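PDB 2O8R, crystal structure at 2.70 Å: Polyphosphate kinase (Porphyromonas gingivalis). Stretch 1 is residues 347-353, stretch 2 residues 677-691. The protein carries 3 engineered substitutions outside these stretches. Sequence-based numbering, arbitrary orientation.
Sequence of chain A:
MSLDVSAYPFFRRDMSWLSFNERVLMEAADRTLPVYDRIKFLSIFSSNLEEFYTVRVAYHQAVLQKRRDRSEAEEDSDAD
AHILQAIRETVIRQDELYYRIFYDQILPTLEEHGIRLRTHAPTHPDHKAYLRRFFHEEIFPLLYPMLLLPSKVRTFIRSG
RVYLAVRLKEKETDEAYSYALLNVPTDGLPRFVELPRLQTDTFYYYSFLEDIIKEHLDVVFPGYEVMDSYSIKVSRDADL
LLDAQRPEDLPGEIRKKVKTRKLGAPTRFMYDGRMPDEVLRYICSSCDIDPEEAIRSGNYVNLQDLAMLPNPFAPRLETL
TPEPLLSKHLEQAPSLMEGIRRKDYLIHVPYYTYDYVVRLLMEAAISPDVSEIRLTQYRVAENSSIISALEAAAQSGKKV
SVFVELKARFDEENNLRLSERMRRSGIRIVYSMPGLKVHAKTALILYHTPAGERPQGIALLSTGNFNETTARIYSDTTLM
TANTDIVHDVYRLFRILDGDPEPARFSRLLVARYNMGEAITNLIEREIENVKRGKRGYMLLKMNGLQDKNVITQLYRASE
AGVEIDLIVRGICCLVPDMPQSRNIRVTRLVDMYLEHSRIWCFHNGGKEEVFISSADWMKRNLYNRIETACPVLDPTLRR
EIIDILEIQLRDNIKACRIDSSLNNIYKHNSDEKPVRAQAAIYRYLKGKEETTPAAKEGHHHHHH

Stretch 1 (347-353) IHVPYYT
Stretch 2 (677-691) RAQAAIYRYLKGKEE

This contact joins the end of a strand and the loop after it to one helix, more than 320 residues later in the same chain. It buries 420 Å², both sides summed.

Backbone first. Residues 347 to 349 are extended, with phi/psi of -116/123, -108/107 and -101/127. P350 (-129/-32) and Y351 (-51/-45) turn the chain, and Y352 (-103/164) and T353 (-66/165) extend it again. The turn is held by a hydrogen bond from Y352 N to H348 O at 2.9 Å. Stretch 2 is helical from A678, with R677 at the N-cap position. Its phi/psi values stay near -65/-42 for most of its length. Typical i to i-4 bonds run from A681 N to R677 O at 2.9 Å and from L686 N to I682 O at 3.0 Å. Near the E690 end the pattern loosens: E690 N lies 3.3 Å from L686 O, a weak bond, and 3.0 Å from K687 O. The register is set by Y351 and Y683, whose CA atoms are 5.8 Å apart.

Apolar packing centres on Y351, which has the largest covered area, 133 Å². Its CA-to-CB bond points toward the helix, and chi1 is m (-45°) with chi2 -65°. I682 also points toward the contact, with chi1 m and chi2 t. I682 CG2 sits over one face of the Y351 ring, 3.6 Å from the centroid and 18° off the ring normal. This is a CH-pi contact; the closest pair is Y351 CE2 to I682 CG2 at 3.5 Å. Y683 CB approaches Y351 CD1 at 3.9 Å. Y683 itself has chi1 t and chi2 76°, and the Y351 carbonyl O lies at its ring edge.

L686 is shared by three residues of stretch 1. It points toward them, with chi1 m (-76°) and chi2 t (166°). L686 CD1 is 3.9 Å from Y351 CB. L686 CD2 lies 3.7 Å from Y352 CE2, at the ring edge, and 4.0 Å from H348 CD2. H348 points toward the helix with chi1 m and chi2 -75°.

The one hydrogen bond between the stretches lies toward the E690 side of the helix. Y352 has chi1 m (-74°) and chi2 -96°. Its CA-to-CB bond points sideways, but the end of the side chain comes nearer to the helix. There Y352 OH donates a hydrogen bond to E690 OE2 at 2.7 Å. E690 is m at chi1 and chi2, with chi3 -13°; its OE1 is bonded elsewhere in the structure. Y352 OH also lies 3.4 Å from K689 CE, a van der Waals approach.

Near the helix start, carbon-oxygen approaches at van der Waals range join Y351 to Q679. At the ring edge, Y351 CE1 is 3.5 Å from the backbone Q679 O. Y351 OH also touches Q679 CG at 3.5 Å. Q679 has chi1 m, chi2 t and chi3 10°.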

# COMPACT_ATOMS: atom_id res chain seq x y z
N ILE A 347 -18.68 -4.26 23.62
CA ILE A 347 -18.87 -4.21 22.18
C ILE A 347 -18.32 -5.48 21.55
O ILE A 347 -17.15 -5.82 21.71
CB ILE A 347 -18.19 -3.00 21.57
CG1 ILE A 347 -18.76 -1.70 22.16
CG2 ILE A 347 -18.27 -3.05 20.05
CD1 ILE A 347 -20.26 -1.54 22.03
N HIS A 348 -19.19 -6.17 20.83
CA HIS A 348 -18.85 -7.42 20.19
C HIS A 348 -18.76 -7.19 18.71
O HIS A 348 -19.77 -7.02 18.02
CB HIS A 348 -19.92 -8.47 20.50
CG HIS A 348 -20.20 -8.63 21.95
ND1 HIS A 348 -19.34 -9.30 22.81
CD2 HIS A 348 -21.24 -8.22 22.71
CE1 HIS A 348 -19.84 -9.29 24.03
NE2 HIS A 348 -21.00 -8.64 24.00
N VAL A 349 -17.54 -7.18 18.19
CA VAL A 349 -17.40 -6.86 16.79
C VAL A 349 -17.20 -8.04 15.91
O VAL A 349 -16.53 -9.00 16.29
CB VAL A 349 -16.20 -5.95 16.45
CG1 VAL A 349 -16.36 -4.59 17.07
CG2 VAL A 349 -14.85 -6.63 16.82
N PRO A 350 -18.05 -8.08 14.90
CA PRO A 350 -18.37 -7.63 13.57
C PRO A 350 -19.80 -7.13 13.80
O PRO A 350 -20.22 -6.14 13.20
CB PRO A 350 -18.35 -8.90 12.74
CG PRO A 350 -18.02 -10.02 13.70
CD PRO A 350 -18.45 -9.48 15.03
N TYR A 351 -20.51 -7.78 14.74
CA TYR A 351 -21.90 -7.53 15.13
C TYR A 351 -22.20 -6.06 15.44
O TYR A 351 -23.21 -5.52 15.00
CB TYR A 351 -22.29 -8.41 16.33
CG TYR A 351 -21.86 -9.87 16.24
CD1 TYR A 351 -22.39 -10.70 15.26
CD2 TYR A 351 -20.95 -10.42 17.14
CE1 TYR A 351 -22.01 -12.03 15.16
CE2 TYR A 351 -20.55 -11.75 17.03
CZ TYR A 351 -21.10 -12.55 16.04
OH TYR A 351 -20.74 -13.88 15.92
N TYR A 352 -21.32 -5.43 16.21
CA TYR A 352 -21.35 -3.99 16.40
C TYR A 352 -20.27 -3.37 15.54
O TYR A 352 -19.39 -4.09 15.07
CB TYR A 352 -21.07 -3.64 17.85
CG TYR A 352 -22.19 -3.95 18.81
CD1 TYR A 352 -23.09 -2.96 19.19
CD2 TYR A 352 -22.34 -5.22 19.36
CE1 TYR A 352 -24.11 -3.22 20.07
CE2 TYR A 352 -23.37 -5.49 20.24
CZ TYR A 352 -24.26 -4.49 20.59
OH TYR A 352 -25.29 -4.75 21.48
N THR A 353 -20.34 -2.04 15.32
CA THR A 353 -19.30 -1.33 14.58
C THR A 353 -17.98 -1.33 15.30
O THR A 353 -17.91 -1.62 16.49
CB THR A 353 -19.61 0.19 14.33
OG1 THR A 353 -20.60 0.65 15.27
CG2 THR A 353 -20.06 0.45 12.89
N ARG A 677 -26.75 -21.76 14.11
CA ARG A 677 -25.37 -21.43 13.84
C ARG A 677 -25.02 -20.13 14.57
O ARG A 677 -25.69 -19.09 14.44
CB ARG A 677 -25.06 -21.44 12.34
CG ARG A 677 -24.65 -20.16 11.73
CD ARG A 677 -23.96 -20.39 10.40
NE ARG A 677 -23.29 -19.17 9.97
CZ ARG A 677 -23.90 -18.14 9.40
NH1 ARG A 677 -25.21 -18.19 9.18
NH2 ARG A 677 -23.22 -17.06 9.05
N ALA A 678 -23.99 -20.24 15.40
CA ALA A 678 -23.70 -19.26 16.42
C ALA A 678 -23.51 -17.85 15.88
O ALA A 678 -23.94 -16.89 16.51
CB ALA A 678 -22.50 -19.71 17.26
N GLN A 679 -22.90 -17.73 14.70
CA GLN A 679 -22.60 -16.41 14.15
C GLN A 679 -23.85 -15.73 13.60
O GLN A 679 -23.97 -14.50 13.66
CB GLN A 679 -21.44 -16.47 13.14
CG GLN A 679 -20.06 -16.61 13.84
CD GLN A 679 -18.86 -16.67 12.87
OE1 GLN A 679 -18.98 -16.43 11.67
NE2 GLN A 679 -17.70 -16.96 13.41
N ALA A 680 -24.81 -16.52 13.11
CA ALA A 680 -26.12 -15.96 12.81
C ALA A 680 -26.87 -15.60 14.10
O ALA A 680 -27.30 -14.47 14.29
CB ALA A 680 -26.93 -16.91 11.96
N ALA A 681 -26.96 -16.57 15.00
CA ALA A 681 -27.77 -16.42 16.20
C ALA A 681 -27.33 -15.28 17.12
O ALA A 681 -28.17 -14.58 17.70
CB ALA A 681 -27.81 -17.72 16.97
N ILE A 682 -26.02 -15.10 17.26
CA ILE A 682 -25.47 -14.05 18.11
C ILE A 682 -25.87 -12.69 17.57
O ILE A 682 -26.22 -11.78 18.34
CB ILE A 682 -23.94 -14.14 18.22
CG1 ILE A 682 -23.54 -15.30 19.12
CG2 ILE A 682 -23.36 -12.86 18.78
CD1 ILE A 682 -22.02 -15.48 19.23
N TYR A 683 -25.85 -12.55 16.25
CA TYR A 683 -26.29 -11.31 15.65
C TYR A 683 -27.76 -11.03 15.95
O TYR A 683 -28.12 -9.89 16.28
CB TYR A 683 -26.04 -11.28 14.16
CG TYR A 683 -26.48 -9.98 13.54
CD1 TYR A 683 -25.71 -8.83 13.69
CD2 TYR A 683 -27.66 -9.89 12.81
CE1 TYR A 683 -26.09 -7.62 13.13
CE2 TYR A 683 -28.05 -8.68 12.23
CZ TYR A 683 -27.26 -7.55 12.40
OH TYR A 683 -27.64 -6.36 11.85
N ARG A 684 -28.60 -12.06 15.84
CA ARG A 684 -30.03 -11.90 16.14
C ARG A 684 -30.25 -11.54 17.60
O ARG A 684 -31.06 -10.67 17.92
CB ARG A 684 -30.83 -13.14 15.76
CG ARG A 684 -30.98 -13.29 14.25
CD ARG A 684 -31.77 -14.52 13.86
NE ARG A 684 -31.34 -14.99 12.54
CZ ARG A 684 -30.72 -16.15 12.32
NH1 ARG A 684 -30.47 -16.99 13.32
NH2 ARG A 684 -30.37 -16.48 11.08
N TYR A 685 -29.50 -12.20 18.48
CA TYR A 685 -29.59 -11.96 19.92
C TYR A 685 -29.28 -10.49 20.25
O TYR A 685 -30.04 -9.85 20.98
CB TYR A 685 -28.64 -12.92 20.65
CG TYR A 685 -28.31 -12.57 22.08
CD1 TYR A 685 -29.11 -13.00 23.13
CD2 TYR A 685 -27.18 -11.83 22.39
CE1 TYR A 685 -28.80 -12.69 24.44
CE2 TYR A 685 -26.86 -11.52 23.70
CZ TYR A 685 -27.68 -11.95 24.72
OH TYR A 685 -27.36 -11.62 26.03
N LEU A 686 -28.18 -9.98 19.70
CA LEU A 686 -27.70 -8.64 20.00
C LEU A 686 -28.58 -7.58 19.35
O LEU A 686 -28.82 -6.53 19.94
CB LEU A 686 -26.25 -8.47 19.55
CG LEU A 686 -25.22 -9.14 20.46
CD1 LEU A 686 -23.86 -9.25 19.82
CD2 LEU A 686 -25.11 -8.40 21.77
N LYS A 687 -29.06 -7.86 18.15
CA LYS A 687 -29.97 -6.96 17.47
C LYS A 687 -31.28 -6.93 18.25
O LYS A 687 -31.84 -5.87 18.50
CB LYS A 687 -30.20 -7.43 16.04
CG LYS A 687 -31.01 -6.47 15.19
CD LYS A 687 -31.43 -7.13 13.88
CE LYS A 687 -32.44 -6.25 13.15
NZ LYS A 687 -32.84 -6.84 11.85
N GLY A 688 -31.72 -8.12 18.67
CA GLY A 688 -32.89 -8.25 19.53
C GLY A 688 -32.84 -7.28 20.68
O GLY A 688 -33.67 -6.39 20.79
N LYS A 689 -31.82 -7.40 21.52
CA LYS A 689 -31.72 -6.56 22.70
C LYS A 689 -31.68 -5.05 22.37
O LYS A 689 -32.06 -4.24 23.21
CB LYS A 689 -30.54 -7.00 23.59
CG LYS A 689 -29.23 -6.32 23.28
CD LYS A 689 -28.50 -5.93 24.55
CE LYS A 689 -27.20 -5.21 24.23
NZ LYS A 689 -26.36 -5.02 25.43
N GLU A 690 -31.25 -4.68 21.17
CA GLU A 690 -31.13 -3.26 20.85
C GLU A 690 -32.46 -2.66 20.45
O GLU A 690 -32.66 -1.45 20.59
CB GLU A 690 -30.04 -2.99 19.80
CG GLU A 690 -28.59 -3.30 20.25
CD GLU A 690 -28.00 -2.31 21.26
OE1 GLU A 690 -28.58 -1.22 21.45
OE2 GLU A 690 -26.93 -2.62 21.85
N GLU A 691 -33.39 -3.49 19.99
CA GLU A 691 -34.76 -3.03 19.75
C GLU A 691 -35.53 -2.90 21.07
O GLU A 691 -36.64 -2.38 21.09
CB GLU A 691 -35.52 -3.98 18.82
CG GLU A 691 -34.69 -4.75 17.81
CD GLU A 691 -34.36 -3.96 16.56
OE1 GLU A 691 -33.89 -2.80 16.67
OE2 GLU A 691 -34.53 -4.51 15.45